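Local coordinates for tudor and KH domain-containing protein homolog (Bombyx mori, PDB 5VQH) that takes part in piRNA biogenesis and transposon silencing, using its extended Tudor domain to bind Piwi proteins that carry symmetrically dimethylated arginine, at residues A46-D49 / D50-H54; E120-T124 / H125-E129; C128-R131 / A132-R136. One frame throughout, in Å; residues are numbered along the deposited sequence.

Interaction 1: A46-D49 / D50-H54; sequences AQLD and DLVAH
Two first torsions set the one apolar side-chain contact between 46-49 and 50-54: Leu48 holds CG anti to its backbone N (chi1 178°), while Val52 places CG1 there (chi1 175°) and thereby leaves CG2 beside its own N, on the side facing the preceding turn. The result is a loose touch, Leu48 CD1 lying 4.2 Å from Val52 CG2. That methyl also leans on the backbone, since Val52 CG2 comes within 3.5 Å of Leu48 O. Over on the exposed side of the helix, the Asp50 carboxylate folds back along the axis until OD2 stands 3.1 Å from Ala46 O. Both atoms are acceptors, so the approach brings no bond and is probably mildly unfavourable.

The frame for all of this is regular alpha-helix. Within helix 43-59 of the extended Tudor domain, four successive i to i+4 bonds join the two segments. The middle pair are equally short: Leu51 N reaches Gln47 O, and Val52 N reaches Leu48 O, each at 2.9 Å. Asp50 N, the first donor of the four, bonds to Ala46 O at 3.0 Å, whereas the last bond, from Ala53 N to Asp49 O, is longer at 3.3 Å but straighter at hydrogen, 169°.

The helix is two-sided. Gln47, Asp49 and Asp50 belong to its exposed face; on the other, Leu48 is buried and touches Asp115, and Val52 meets Tyr90 and Tyr116, both members of the dimethylarginine pocket. Leu51 rests on Arg91 and Leu134, its CB also lying 3.3 Å from Leu48 O.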
# COMPACT_ATOMS: atom_id res chain seq x y z
N ALA A 46 -9.58 -2.33 -12.77
CA ALA A 46 -10.67 -1.55 -13.36
C ALA A 46 -11.86 -1.57 -12.40
O ALA A 46 -12.60 -0.60 -12.31
CB ALA A 46 -11.05 -2.13 -14.71
N GLN A 47 -12.05 -2.68 -11.69
CA GLN A 47 -13.04 -2.72 -10.64
C GLN A 47 -12.73 -1.68 -9.54
O GLN A 47 -13.63 -0.99 -9.06
CB GLN A 47 -13.16 -4.11 -10.07
CG GLN A 47 -13.83 -5.11 -10.99
CD GLN A 47 -13.99 -6.46 -10.31
OE1 GLN A 47 -13.01 -7.10 -9.95
NE2 GLN A 47 -15.21 -6.88 -10.13
N LEU A 48 -11.44 -1.55 -9.21
CA LEU A 48 -10.96 -0.53 -8.27
C LEU A 48 -11.25 0.84 -8.76
O LEU A 48 -11.88 1.61 -8.04
CB LEU A 48 -9.46 -0.67 -7.99
CG LEU A 48 -8.81 0.36 -7.05
CD1 LEU A 48 -9.44 0.39 -5.66
CD2 LEU A 48 -7.33 0.08 -6.93
N ASP A 49 -10.79 1.15 -9.97
CA ASP A 49 -11.16 2.41 -10.65
C ASP A 49 -12.65 2.73 -10.51
O ASP A 49 -13.03 3.86 -10.26
CB ASP A 49 -10.82 2.34 -12.13
CG ASP A 49 -9.32 2.40 -12.42
OD1 ASP A 49 -8.50 2.62 -11.50
OD2 ASP A 49 -8.96 2.23 -13.62
N ASP A 50 -13.50 1.75 -10.72
CA ASP A 50 -14.93 2.00 -10.71
C ASP A 50 -15.38 2.30 -9.31
O ASP A 50 -16.28 3.13 -9.10
CB ASP A 50 -15.68 0.76 -11.22
CG ASP A 50 -15.51 0.58 -12.70
OD1 ASP A 50 -15.33 1.63 -13.36
OD2 ASP A 50 -15.52 -0.59 -13.20
N LEU A 51 -14.78 1.58 -8.37
CA LEU A 51 -15.10 1.75 -6.96
C LEU A 51 -14.70 3.14 -6.44
O LEU A 51 -15.43 3.75 -5.68
CB LEU A 51 -14.45 0.65 -6.13
CG LEU A 51 -14.66 0.69 -4.62
CD1 LEU A 51 -16.14 0.69 -4.29
CD2 LEU A 51 -13.99 -0.48 -3.92
N VAL A 52 -13.55 3.65 -6.85
CA VAL A 52 -13.12 4.97 -6.41
C VAL A 52 -14.08 6.03 -6.90
O VAL A 52 -14.44 6.93 -6.18
CB VAL A 52 -11.70 5.32 -6.92
CG1 VAL A 52 -11.31 6.74 -6.56
CG2 VAL A 52 -10.67 4.39 -6.33
N ALA A 53 -14.46 5.93 -8.17
CA ALA A 53 -15.41 6.84 -8.80
C ALA A 53 -16.75 6.78 -8.11
O ALA A 53 -17.39 7.79 -7.87
CB ALA A 53 -15.60 6.47 -10.25
N HIS A 54 -17.21 5.59 -7.83
CA HIS A 54 -18.48 5.46 -7.14
C HIS A 54 -18.42 6.05 -5.72
O HIS A 54 -19.28 6.86 -5.32
CB HIS A 54 -18.87 4.00 -7.12
CG HIS A 54 -20.22 3.76 -6.54
ND1 HIS A 54 -20.62 2.52 -6.10
CD2 HIS A 54 -21.26 4.60 -6.32
CE1 HIS A 54 -21.86 2.60 -5.65
NE2 HIS A 54 -22.27 3.85 -5.77

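Interaction 2: E120-T124 / H125-E129; sequences EYVAT and HELCE
Val122, near the end of edge strand 119-123, meets Glu126 and Leu127 where the chain leaves the five-stranded antiparallel sheet of the Tudor domain through a short 3-10 turn and heads for strand 128-129 at the sheet's other edge.

The apolar contacts converge on one methyl. Val122 CG1 touches Leu127 CD2 at 3.6 Å and meets the aliphatic part of Glu126 at CG, 3.5 Å away, the valine and glutamate side chains crossing at about a right angle. Glu126 can reach back like this because its CG sits between the backbone N and the carbonyl carbon (chi1 64°), from where the extended chain carries OE2 to 3.8 Å from Ala123 CB. Leu127 also packs on Leu70 and Ala81, and Val122 on Tyr113 of the ligand pocket, so both buried residues face the interior.

Two backbone bonds of the i to i+3 kind close the turn. Glu126 N donates to Ala123 O at 3.3 Å, almost straight at hydrogen (165°). The next, from Leu127 N to Thr124 O, is weak.

Polar side-chain bonding leads outward instead: Thr124 OG1 makes a weak hydrogen bond to Gln107 O.

A van der Waals approach completes the turn, the Glu126 methylene CG resting 3.4 Å from Ala123 O.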
# COMPACT_ATOMS: atom_id res chain seq x y z
N GLU A 120 -1.72 8.27 5.56
CA GLU A 120 -1.81 9.69 5.85
C GLU A 120 -2.56 9.91 7.17
O GLU A 120 -3.29 9.05 7.64
CB GLU A 120 -2.59 10.43 4.76
CG GLU A 120 -2.00 10.42 3.36
CD GLU A 120 -0.69 11.23 3.23
OE1 GLU A 120 -0.60 12.34 3.85
OE2 GLU A 120 0.22 10.73 2.50
N TYR A 121 -2.38 11.09 7.75
CA TYR A 121 -3.01 11.50 8.99
C TYR A 121 -4.20 12.31 8.55
O TYR A 121 -4.04 13.30 7.85
CB TYR A 121 -2.07 12.38 9.81
CG TYR A 121 -0.95 11.65 10.50
CD1 TYR A 121 -1.22 10.77 11.53
CD2 TYR A 121 0.38 11.86 10.14
CE1 TYR A 121 -0.21 10.11 12.18
CE2 TYR A 121 1.41 11.20 10.77
CZ TYR A 121 1.11 10.33 11.79
OH TYR A 121 2.11 9.66 12.45
N VAL A 122 -5.39 11.87 8.93
CA VAL A 122 -6.63 12.52 8.54
C VAL A 122 -7.36 12.85 9.82
O VAL A 122 -7.35 12.08 10.78
CB VAL A 122 -7.49 11.58 7.67
CG1 VAL A 122 -8.94 12.03 7.59
CG2 VAL A 122 -6.90 11.51 6.26
N ALA A 123 -7.98 14.01 9.85
CA ALA A 123 -8.75 14.43 10.99
C ALA A 123 -9.91 13.48 11.06
O ALA A 123 -10.50 13.15 10.04
CB ALA A 123 -9.25 15.84 10.78
N THR A 124 -10.24 13.02 12.25
CA THR A 124 -11.32 12.08 12.37
C THR A 124 -12.65 12.68 11.97
O THR A 124 -13.57 11.96 11.63
CB THR A 124 -11.44 11.50 13.78
OG1 THR A 124 -11.69 12.54 14.70
CG2 THR A 124 -10.16 10.77 14.20
N HIS A 125 -12.74 14.00 11.98
CA HIS A 125 -13.98 14.70 11.62
C HIS A 125 -14.45 14.36 10.21
O HIS A 125 -15.65 14.35 9.93
CB HIS A 125 -13.79 16.21 11.77
CG HIS A 125 -14.96 17.01 11.34
ND1 HIS A 125 -15.07 17.56 10.07
CD2 HIS A 125 -16.11 17.34 11.99
CE1 HIS A 125 -16.23 18.20 9.96
NE2 HIS A 125 -16.87 18.08 11.11
N GLU A 126 -13.53 14.09 9.30
CA GLU A 126 -13.89 13.96 7.90
C GLU A 126 -13.95 12.51 7.42
O GLU A 126 -14.13 12.27 6.24
CB GLU A 126 -12.93 14.79 7.03
CG GLU A 126 -11.46 14.35 7.06
CD GLU A 126 -10.55 15.32 6.32
OE1 GLU A 126 -10.72 15.45 5.09
OE2 GLU A 126 -9.68 15.95 6.99
N LEU A 127 -13.81 11.54 8.32
CA LEU A 127 -14.05 10.13 7.98
C LEU A 127 -15.56 9.80 8.01
O LEU A 127 -16.35 10.47 8.72
CB LEU A 127 -13.31 9.19 8.95
CG LEU A 127 -11.81 9.43 9.19
CD1 LEU A 127 -11.31 8.59 10.36
CD2 LEU A 127 -11.04 9.13 7.93
N CYS A 128 -15.96 8.79 7.24
CA CYS A 128 -17.34 8.37 7.19
C CYS A 128 -17.42 6.89 7.37
O CYS A 128 -16.43 6.20 7.15
CB CYS A 128 -17.95 8.73 5.84
SG CYS A 128 -18.31 10.47 5.67
N GLU A 129 -18.59 6.39 7.75
CA GLU A 129 -18.77 4.97 7.80
C GLU A 129 -18.76 4.45 6.36
O GLU A 129 -19.37 5.03 5.46
CB GLU A 129 -20.10 4.59 8.46
CG GLU A 129 -20.33 3.06 8.54
CD GLU A 129 -21.61 2.56 7.83
OE1 GLU A 129 -22.55 3.37 7.62
OE2 GLU A 129 -21.68 1.36 7.50

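Interaction 3: C128-R131 / A132-R136; sequences CELR and ADLLR
Leu130 meets Leu134 and Leu135 where the chain, having left edge strand 128-129 of the Tudor sheet, winds into the 3-10 turn 132-135. Ahead of Leu130, Cys128 and Glu129 fix the strand: Cys128 pairs through its backbone with Ala80, and Glu129 bonds to His68 through both backbone and carboxylate.

Leu130 divides its two methyls between the leucines of the turn. CD1 presses on Leu134 CD1 at 3.4 Å, a tight contact for two methyls, while CD2 lies 3.8 Å from Leu135 CD2. Met55 of helix 43-59 and Val78 of the sheet also touch Leu130, making this a joint between helix and sheet.

Arg131 uses backbone and side chain. Its carbonyl oxygen accepts from Leu134 N at 3.0 Å, an i to i+3 bond that opens the 3-10 turn. Its side chain bends at chi2 and chi3, bringing the guanidinium round so that Asp133 lies over one face. The salt bridge, Arg131 NH2 to Asp133 OD1 at 2.9 Å, is therefore one of charges alone, with no N-H aimed at the oxygen and the two planes 49° apart. Tyr58 adds a cation-pi contact to the same arginine. With an alanine here the guanidinium is gone, and the Asp133 carboxylate would probably lose its countercharge and Tyr58 its cationic partner. The aliphatic stem contributes too: Arg131 CB packs on Leu134 CD1 at 3.7 Å.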
# COMPACT_ATOMS: atom_id res chain seq x y z
N CYS A 128 -15.96 8.79 7.24
CA CYS A 128 -17.34 8.37 7.19
C CYS A 128 -17.42 6.89 7.37
O CYS A 128 -16.43 6.20 7.15
CB CYS A 128 -17.95 8.73 5.84
SG CYS A 128 -18.31 10.47 5.67
N GLU A 129 -18.59 6.39 7.75
CA GLU A 129 -18.77 4.97 7.80
C GLU A 129 -18.76 4.45 6.36
O GLU A 129 -19.37 5.03 5.46
CB GLU A 129 -20.10 4.59 8.46
CG GLU A 129 -20.33 3.06 8.54
CD GLU A 129 -21.61 2.56 7.83
OE1 GLU A 129 -22.55 3.37 7.62
OE2 GLU A 129 -21.68 1.36 7.50
N LEU A 130 -18.05 3.35 6.17
CA LEU A 130 -18.05 2.64 4.89
C LEU A 130 -19.29 1.73 4.74
O LEU A 130 -19.46 0.79 5.48
CB LEU A 130 -16.75 1.83 4.72
CG LEU A 130 -16.56 1.20 3.34
CD1 LEU A 130 -16.46 2.26 2.22
CD2 LEU A 130 -15.37 0.27 3.29
N ARG A 131 -20.15 2.05 3.79
CA ARG A 131 -21.26 1.20 3.38
C ARG A 131 -20.80 -0.23 3.10
O ARG A 131 -19.83 -0.45 2.36
CB ARG A 131 -21.88 1.76 2.10
CG ARG A 131 -23.19 2.48 2.29
CD ARG A 131 -24.09 2.18 1.10
NE ARG A 131 -23.44 2.54 -0.16
CZ ARG A 131 -23.68 1.99 -1.34
NH1 ARG A 131 -23.03 2.41 -2.42
NH2 ARG A 131 -24.58 1.01 -1.46
N ALA A 132 -21.52 -1.20 3.64
CA ALA A 132 -21.05 -2.57 3.66
C ALA A 132 -20.78 -3.20 2.29
O ALA A 132 -19.88 -4.02 2.15
CB ALA A 132 -22.01 -3.44 4.47
N ASP A 133 -21.55 -2.84 1.27
CA ASP A 133 -21.32 -3.41 -0.06
C ASP A 133 -19.98 -2.96 -0.69
O ASP A 133 -19.44 -3.63 -1.59
CB ASP A 133 -22.48 -3.10 -1.01
CG ASP A 133 -22.59 -1.65 -1.33
OD1 ASP A 133 -22.62 -0.85 -0.39
OD2 ASP A 133 -22.65 -1.28 -2.53
N LEU A 134 -19.43 -1.87 -0.20
CA LEU A 134 -18.15 -1.41 -0.68
C LEU A 134 -16.98 -2.28 -0.20
O LEU A 134 -15.85 -2.08 -0.64
CB LEU A 134 -17.96 0.02 -0.29
CG LEU A 134 -19.11 0.93 -0.75
CD1 LEU A 134 -18.94 2.28 -0.10
CD2 LEU A 134 -19.15 1.11 -2.27
N LEU A 135 -17.23 -3.22 0.69
CA LEU A 135 -16.18 -4.16 1.09
C LEU A 135 -15.99 -5.36 0.15
O LEU A 135 -15.07 -6.18 0.35
CB LEU A 135 -16.49 -4.71 2.48
CG LEU A 135 -16.49 -3.70 3.61
CD1 LEU A 135 -17.24 -4.25 4.81
CD2 LEU A 135 -15.05 -3.41 3.97
N ARG A 136 -16.87 -5.50 -0.83
CA ARG A 136 -16.85 -6.67 -1.66
C ARG A 136 -15.52 -6.87 -2.35
O ARG A 136 -14.97 -7.94 -2.30
CB ARG A 136 -17.94 -6.61 -2.71
CG ARG A 136 -19.34 -6.87 -2.18
CD ARG A 136 -20.33 -6.66 -3.32
NE ARG A 136 -21.71 -6.57 -2.85
CZ ARG A 136 -22.71 -6.05 -3.56
NH1 ARG A 136 -22.50 -5.55 -4.77
NH2 ARG A 136 -23.94 -6.02 -3.04

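How the interactions relate
Interaction 1 precedes the other two along the chain of the extended Tudor domain; interactions 2 and 3 overlap, sharing Cys128 and Glu129 of strand 128-129, with centres about 15 Å apart. Although interaction 1 comes from a helix much earlier in sequence, interaction 3 packs against it: Leu51 CD1 lies 3.7 Å from Leu134 CD2, and His54 CE1 is 3.4 Å from Arg131 NH1. Interactions 1 and 2 do not touch, their nearest atoms being about 11 Å apart. Distance to the bound dimethylarginine grows from the side chain of Val52 (about 6 Å) through Val122 (about 10 Å) to Leu130 (about 13 Å), placing interaction 1 nearest the pocket.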